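Long-range contact in kinase-associated protein B (Bacillus cereus, PDB 1Y71), which is of unknown function but is probably a kinase-associated protein built on an SH3-like fold: residues Phe8-Tyr18 / Thr74-Tyr84. Sequence-based numbering, arbitrary orientation.
Sequences FEIGEIVTGIY and TNIPEQMVKKY
Val81 and Val14 meet at the closure of an SH3-like beta-barrel, where a 3-10 turn (78-80) lifts the chain out of strand 74-77, which runs at 92° to strand 13-18, and sets 81-83 antiparallel beside 13-18. Such a closure shows how one small sheet can be wrapped round its own core. Both faces are tight. On one, Val81 CG1, anti to its backbone N (chi1 -179°), sits over one face of the Phe8 ring, 4.0 Å from its centroid, and also touches Val14 CB at 3.7 Å. Tyr35 meets the same Phe8 ring edge-to-face. Ile76 CD1 lies against Gly16 CA at 4.0 Å. On the other, buried Thr15 CG2 packs 3.7 Å from both CB and ring CD1 of Tyr84. Thr15 and Lys82 bond reciprocally through their backbones, Thr15 N reaching Lys82 O at 2.8 Å and Lys82 N reaching Thr15 O at 3.0 Å.

The solvent-facing margin is looser. There the partly exposed Ile17 CG2 rests on the selenomethionine methyl, Met80 CE, and exposed Lys83 crosses Glu12 at about a right angle, its NZ making a weak salt bridge to OE1 at 3.4 Å. One water bridges Lys83 NZ and Ile13 O; another links Thr15 OG1 to Met80 O, 2.9 Å from each.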
loop_
_atom_site.group_PDB
_atom_site.type_symbol
_atom_site.label_atom_id
_atom_site.label_comp_id
_atom_site.label_asym_id
_atom_site.label_seq_id
_atom_site.Cartn_x
_atom_site.Cartn_y
_atom_site.Cartn_z
ATOM N N PHE B 8 -6.871 14.003 -13.298
ATOM C CA PHE B 8 -6.709 12.686 -12.677
ATOM C C PHE B 8 -8.012 11.909 -12.754
ATOM O O PHE B 8 -9.070 12.464 -12.473
ATOM C CB PHE B 8 -6.272 12.846 -11.217
ATOM C CG PHE B 8 -4.999 13.631 -11.042
ATOM C CD1 PHE B 8 -5.020 14.879 -10.439
ATOM C CD2 PHE B 8 -3.781 13.125 -11.477
ATOM C CE1 PHE B 8 -3.835 15.612 -10.275
ATOM C CE2 PHE B 8 -2.604 13.845 -11.319
ATOM C CZ PHE B 8 -2.627 15.078 -10.718
ATOM N N GLU B 9 -7.946 10.639 -13.150
ATOM C CA GLU B 9 -9.161 9.816 -13.207
ATOM C C GLU B 9 -9.429 9.038 -11.918
ATOM O O GLU B 9 -8.530 8.829 -11.095
ATOM C CB GLU B 9 -9.198 8.921 -14.456
ATOM C CG GLU B 9 -8.106 7.844 -14.537
ATOM C CD GLU B 9 -7.936 7.265 -15.952
ATOM O OE1 GLU B 9 -8.765 6.423 -16.391
ATOM O OE2 GLU B 9 -6.950 7.662 -16.624
ATOM N N ILE B 10 -10.695 8.679 -11.727
ATOM C CA ILE B 10 -11.119 7.836 -10.617
ATOM C C ILE B 10 -10.344 6.531 -10.637
ATOM O O ILE B 10 -10.259 5.856 -11.679
ATOM C CB ILE B 10 -12.640 7.574 -10.656
ATOM C CG1 ILE B 10 -13.383 8.797 -10.127
ATOM C CG2 ILE B 10 -13.014 6.350 -9.831
ATOM C CD1 ILE B 10 -14.916 8.627 -10.086
ATOM N N GLY B 11 -9.788 6.184 -9.480
ATOM C CA GLY B 11 -8.973 4.994 -9.364
ATOM C C GLY B 11 -7.499 5.346 -9.439
ATOM O O GLY B 11 -6.644 4.545 -9.086
ATOM N N GLU B 12 -7.188 6.548 -9.902
ATOM C CA GLU B 12 -5.780 6.921 -10.062
ATOM C C GLU B 12 -5.064 7.000 -8.716
ATOM O O GLU B 12 -5.571 7.619 -7.777
ATOM C CB GLU B 12 -5.673 8.222 -10.844
ATOM C CG GLU B 12 -4.260 8.774 -10.958
ATOM C CD GLU B 12 -4.088 9.665 -12.177
ATOM O OE1 GLU B 12 -2.953 10.117 -12.392
ATOM O OE2 GLU B 12 -5.074 9.906 -12.916
ATOM N N ILE B 13 -3.886 6.380 -8.635
ATOM C CA ILE B 13 -3.005 6.491 -7.462
ATOM C C ILE B 13 -2.210 7.792 -7.523
ATOM O O ILE B 13 -1.573 8.097 -8.545
ATOM C CB ILE B 13 -2.049 5.280 -7.313
ATOM C CG1 ILE B 13 -2.852 3.975 -7.340
ATOM C CG2 ILE B 13 -1.247 5.388 -6.013
ATOM C CD1 ILE B 13 -4.000 3.937 -6.284
ATOM N N VAL B 14 -2.278 8.567 -6.439
ATOM C CA VAL B 14 -1.700 9.925 -6.404
ATOM C C VAL B 14 -1.050 10.205 -5.049
ATOM O O VAL B 14 -1.193 9.425 -4.137
ATOM C CB VAL B 14 -2.795 10.984 -6.663
ATOM C CG1 VAL B 14 -3.387 10.829 -8.104
ATOM C CG2 VAL B 14 -3.903 10.891 -5.564
ATOM N N THR B 15 -0.278 11.287 -4.949
ATOM C CA THR B 15 0.105 11.836 -3.670
ATOM C C THR B 15 -0.773 13.083 -3.481
ATOM O O THR B 15 -1.227 13.688 -4.471
ATOM C CB THR B 15 1.609 12.253 -3.625
ATOM O OG1 THR B 15 1.842 13.199 -4.658
ATOM C CG2 THR B 15 2.573 11.057 -3.851
ATOM N N GLY B 16 -1.031 13.449 -2.222
ATOM C CA GLY B 16 -1.847 14.614 -1.878
ATOM C C GLY B 16 -1.247 15.285 -0.652
ATOM O O GLY B 16 -0.788 14.617 0.293
ATOM N N ILE B 17 -1.265 16.609 -0.665
ATOM C CA ILE B 17 -0.777 17.397 0.446
ATOM C C ILE B 17 -2.001 18.006 1.085
ATOM O O ILE B 17 -2.823 18.610 0.374
ATOM C CB ILE B 17 0.182 18.516 -0.021
ATOM C CG1 ILE B 17 1.466 17.896 -0.583
ATOM C CG2 ILE B 17 0.518 19.449 1.206
ATOM C CD1 ILE B 17 2.371 18.917 -1.357
ATOM N N TYR B 18 -2.144 17.803 2.394
ATOM C CA TYR B 18 -3.302 18.276 3.130
ATOM C C TYR B 18 -2.839 18.696 4.513
ATOM O O TYR B 18 -2.277 17.874 5.256
ATOM C CB TYR B 18 -4.341 17.154 3.280
ATOM C CG TYR B 18 -5.589 17.575 4.026
ATOM C CD1 TYR B 18 -6.632 18.258 3.364
ATOM C CD2 TYR B 18 -5.731 17.303 5.393
ATOM C CE1 TYR B 18 -7.780 18.665 4.047
ATOM C CE2 TYR B 18 -6.872 17.689 6.081
ATOM C CZ TYR B 18 -7.892 18.366 5.413
ATOM O OH TYR B 18 -9.038 18.737 6.090
ATOM N N THR B 74 -10.651 12.722 1.855
ATOM C CA THR B 74 -10.520 14.144 2.120
ATOM C C THR B 74 -10.437 14.873 0.784
ATOM O O THR B 74 -9.876 14.369 -0.177
ATOM C CB THR B 74 -9.337 14.479 3.106
ATOM O OG1 THR B 74 -8.129 14.726 2.394
ATOM C CG2 THR B 74 -9.091 13.342 4.095
ATOM N N ASN B 75 -11.067 16.034 0.735
ATOM C CA ASN B 75 -10.984 16.938 -0.397
ATOM C C ASN B 75 -9.647 17.669 -0.466
ATOM O O ASN B 75 -9.221 18.295 0.505
ATOM C CB ASN B 75 -12.121 17.946 -0.336
ATOM C CG ASN B 75 -12.220 18.770 -1.597
ATOM O OD1 ASN B 75 -12.143 18.227 -2.708
ATOM N ND2 ASN B 75 -12.425 20.071 -1.448
ATOM N N ILE B 76 -8.989 17.577 -1.623
ATOM C CA ILE B 76 -7.666 18.190 -1.813
ATOM C C ILE B 76 -7.661 19.016 -3.080
ATOM O O ILE B 76 -8.021 18.508 -4.146
ATOM C CB ILE B 76 -6.519 17.102 -1.800
ATOM C CG1 ILE B 76 -6.534 16.347 -0.475
ATOM C CG2 ILE B 76 -5.104 17.719 -2.017
ATOM C CD1 ILE B 76 -5.536 15.237 -0.397
ATOM N N PRO B 77 -7.202 20.287 -2.987
ATOM C CA PRO B 77 -7.158 21.137 -4.182
ATOM C C PRO B 77 -6.265 20.477 -5.234
ATOM O O PRO B 77 -5.248 19.850 -4.884
ATOM C CB PRO B 77 -6.529 22.447 -3.672
ATOM C CG PRO B 77 -6.696 22.426 -2.197
ATOM C CD PRO B 77 -6.659 20.977 -1.801
ATOM N N GLU B 78 -6.632 20.640 -6.498
ATOM C CA GLU B 78 -5.982 19.938 -7.608
ATOM C C GLU B 78 -4.475 20.228 -7.770
ATOM O O GLU B 78 -3.735 19.386 -8.277
ATOM C CB GLU B 78 -6.746 20.150 -8.925
ATOM C CG GLU B 78 -6.568 21.542 -9.525
ATOM C CD GLU B 78 -7.617 21.914 -10.598
ATOM O OE1 GLU B 78 -8.505 21.082 -10.926
ATOM O OE2 GLU B 78 -7.545 23.074 -11.104
ATOM N N GLN B 79 -4.030 21.392 -7.315
ATOM C CA GLN B 79 -2.617 21.806 -7.425
ATOM C C GLN B 79 -1.740 20.991 -6.487
ATOM O O GLN B 79 -0.514 20.913 -6.670
ATOM C CB GLN B 79 -2.427 23.277 -7.010
ATOM C CG GLN B 79 -3.623 24.180 -7.302
ATOM C CD GLN B 79 -4.435 24.508 -6.064
ATOM O OE1 GLN B 79 -3.914 25.038 -5.081
ATOM N NE2 GLN B 79 -5.719 24.227 -6.121
HETATM N N MSE B 80 -2.378 20.416 -5.468
HETATM C CA MSE B 80 -1.664 19.720 -4.406
HETATM C C MSE B 80 -1.733 18.203 -4.636
HETATM O O MSE B 80 -1.323 17.432 -3.765
HETATM C CB MSE B 80 -2.255 20.100 -3.027
HETATM C CG MSE B 80 -2.380 21.622 -2.816
HETATM SE SE MSE B 80 -0.619 22.440 -2.983
HETATM C CE MSE B 80 0.034 22.176 -1.193
ATOM N N VAL B 81 -2.293 17.799 -5.779
ATOM C CA VAL B 81 -2.407 16.388 -6.147
ATOM C C VAL B 81 -1.442 16.051 -7.305
ATOM O O VAL B 81 -1.364 16.789 -8.307
ATOM C CB VAL B 81 -3.884 15.976 -6.502
ATOM C CG1 VAL B 81 -3.973 14.471 -6.870
ATOM C CG2 VAL B 81 -4.830 16.257 -5.336
ATOM N N LYS B 82 -0.710 14.950 -7.180
ATOM C CA LYS B 82 0.232 14.534 -8.238
ATOM C C LYS B 82 0.125 13.024 -8.499
ATOM O O LYS B 82 -0.058 12.267 -7.549
ATOM C CB LYS B 82 1.659 14.862 -7.803
ATOM C CG LYS B 82 2.593 15.033 -8.970
ATOM C CD LYS B 82 3.948 14.382 -8.740
ATOM C CE LYS B 82 4.993 15.423 -8.378
ATOM N NZ LYS B 82 4.865 16.623 -9.265
ATOM N N LYS B 83 0.213 12.593 -9.774
ATOM C CA LYS B 83 0.254 11.155 -10.123
ATOM C C LYS B 83 1.372 10.449 -9.353
ATOM O O LYS B 83 2.490 10.962 -9.270
ATOM C CB LYS B 83 0.518 10.990 -11.634
ATOM C CG LYS B 83 0.241 9.571 -12.149
ATOM C CD LYS B 83 0.212 9.510 -13.691
ATOM C CE LYS B 83 -0.029 8.070 -14.157
ATOM N NZ LYS B 83 -1.224 7.366 -13.538
ATOM N N TYR B 84 1.079 9.277 -8.781
ATOM C CA TYR B 84 2.113 8.539 -8.066
ATOM C C TYR B 84 2.163 7.089 -8.597
ATOM O O TYR B 84 1.194 6.371 -8.486
ATOM C CB TYR B 84 1.883 8.570 -6.550
ATOM C CG TYR B 84 2.856 7.702 -5.769
ATOM C CD1 TYR B 84 4.167 8.128 -5.536
ATOM C CD2 TYR B 84 2.476 6.443 -5.295
ATOM C CE1 TYR B 84 5.058 7.337 -4.824
ATOM C CE2 TYR B 84 3.374 5.649 -4.584
ATOM C CZ TYR B 84 4.653 6.108 -4.359
ATOM O OH TYR B 84 5.529 5.324 -3.663
HETATM O O HOH W 1 -0.851 6.383 -10.655
HETATM O O HOH W 2 1.099 15.909 -3.828
#